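Local structure of Lys-gingipain catalytic subunit (Porphyromonas gingivalis, 6I9A) at residues Asn131-Asp134 against Lys135-Tyr139. The protein cleaves proteins after lysine residues as a secreted calcium-binding cysteine protease that may act as a virulence factor in periodontal disease. Residues are numbered along the deposited sequence; the frame is centred on the assembly and turned at random. Where two conformers were deposited one is given.
Sequences NIID and KVLMY
The flat carbonyl groups of Asn131, Ile132, Ile133 and Asp134 receive the amide N-H groups of Lys135, Val136, Leu137 and Met138 one helical turn later. Val136 N lies in the plane of the Ile132 carbonyl, 3.1 Å from O, whereas Met138 N approaches the Asp134 carbonyl with a tilt of 33° from its plane. Aliphatic carbons crowd the same oxygens: the Val136 CG2 methyl comes to 3.4 Å from Ile132 O and, in one of the two conformers of Leu137, the Leu137 CG methine to 3.3 Å from Ile133 O. The bond from Lys135 N to Asn131 O is weak at 3.4 Å, and the lysine's own CE sits equally close to that oxygen.

All four are i to i+4 bonds of helix 126-141, in the peptidase family C25 region of the catalytic subunit, next to helix 25-37. Along the side facing that helix, Ile133 and Leu137, in that same conformer, lie side by side and point the same way, with Ile133 CG2 3.7 Å from Leu137 CD1. Trp31 packs on Ile133 and Val136, and Trp34 on Leu137. Ile132 CG2 and Val136 CG2 make a looser pair, 4.3 Å apart.

The Lys135 chain starts with CG anti to the carbonyl carbon and bends at chi3 (-78°), running back past Asn131 O. Its buried ammonium sits among four hydrogen-bonding carbonyl oxygens, those of Thr266, Val268, Lys271 and Ala273, which have three N-H groups to share, an environment that would probably favour the charged form. Asn131 joins the same region, its ND2 bonding to Arg267 O and its OD1 accepting from Lys269 NZ.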
# COMPACT_ATOMS: atom_id res chain seq x y z
N ASN A 131 10.06 -4.97 -13.06
CA ASN A 131 10.56 -5.59 -11.83
C ASN A 131 9.54 -5.43 -10.71
O ASN A 131 9.29 -6.34 -9.92
CB ASN A 131 11.85 -4.95 -11.40
CG ASN A 131 13.00 -5.26 -12.30
OD1 ASN A 131 12.93 -6.18 -13.14
ND2 ASN A 131 14.10 -4.53 -12.17
N ILE A 132 9.00 -4.21 -10.57
CA ILE A 132 8.02 -3.96 -9.50
C ILE A 132 6.79 -4.80 -9.74
O ILE A 132 6.27 -5.46 -8.83
CB ILE A 132 7.62 -2.47 -9.45
CG1 ILE A 132 8.84 -1.56 -9.26
CG2 ILE A 132 6.55 -2.25 -8.34
CD1 ILE A 132 8.52 -0.06 -9.38
N ILE A 133 6.27 -4.74 -11.00
CA ILE A 133 5.03 -5.45 -11.31
C ILE A 133 5.15 -6.94 -11.08
O ILE A 133 4.22 -7.57 -10.57
CB ILE A 133 4.66 -5.15 -12.79
CG1 ILE A 133 4.27 -3.69 -12.91
CG2 ILE A 133 3.54 -6.11 -13.30
CD1 ILE A 133 4.16 -3.20 -14.36
N ASP A 134 6.31 -7.54 -11.46
CA ASP A 134 6.42 -9.01 -11.28
C ASP A 134 6.32 -9.41 -9.81
O ASP A 134 5.77 -10.46 -9.45
CB ASP A 134 7.73 -9.48 -11.87
CG ASP A 134 7.75 -9.45 -13.39
OD1 ASP A 134 6.66 -9.38 -14.02
OD2 ASP A 134 8.86 -9.52 -13.96
N LYS A 135 6.86 -8.57 -8.92
CA LYS A 135 6.76 -8.86 -7.47
C LYS A 135 5.33 -8.73 -6.99
O LYS A 135 4.82 -9.53 -6.22
CB LYS A 135 7.69 -7.96 -6.68
CG LYS A 135 9.18 -8.31 -6.97
CD LYS A 135 10.17 -7.47 -6.14
CE LYS A 135 10.32 -6.09 -6.69
NZ LYS A 135 11.32 -5.29 -5.89
N VAL A 136 4.65 -7.65 -7.43
CA VAL A 136 3.23 -7.45 -7.07
C VAL A 136 2.38 -8.62 -7.53
O VAL A 136 1.57 -9.12 -6.77
CB VAL A 136 2.71 -6.13 -7.66
CG1 VAL A 136 1.20 -6.03 -7.50
CG2 VAL A 136 3.43 -4.95 -7.03
N LEU A 137 2.57 -9.07 -8.78
CA LEU A 137 1.76 -10.15 -9.34
C LEU A 137 1.97 -11.44 -8.56
O LEU A 137 1.01 -12.15 -8.25
CB LEU A 137 2.12 -10.37 -10.83
CG LEU A 137 1.69 -9.25 -11.79
CD1 LEU A 137 2.20 -9.51 -13.20
CD2 LEU A 137 0.16 -9.17 -11.83
N MET A 138 3.24 -11.77 -8.25
CA MET A 138 3.48 -13.00 -7.50
C MET A 138 2.83 -12.93 -6.13
O MET A 138 2.21 -13.88 -5.64
CB MET A 138 4.97 -13.26 -7.36
CG MET A 138 5.23 -14.44 -6.44
SD MET A 138 6.86 -15.19 -6.57
CE MET A 138 6.64 -16.08 -8.15
N TYR A 139 2.94 -11.75 -5.48
CA TYR A 139 2.40 -11.63 -4.14
C TYR A 139 0.87 -11.70 -4.14
O TYR A 139 0.26 -12.46 -3.37
CB TYR A 139 2.87 -10.29 -3.53
CG TYR A 139 2.46 -10.14 -2.07
CD1 TYR A 139 3.27 -10.65 -1.05
CD2 TYR A 139 1.27 -9.50 -1.72
CE1 TYR A 139 2.90 -10.54 0.27
CE2 TYR A 139 0.90 -9.37 -0.39
CZ TYR A 139 1.73 -9.86 0.60
OH TYR A 139 1.37 -9.71 1.91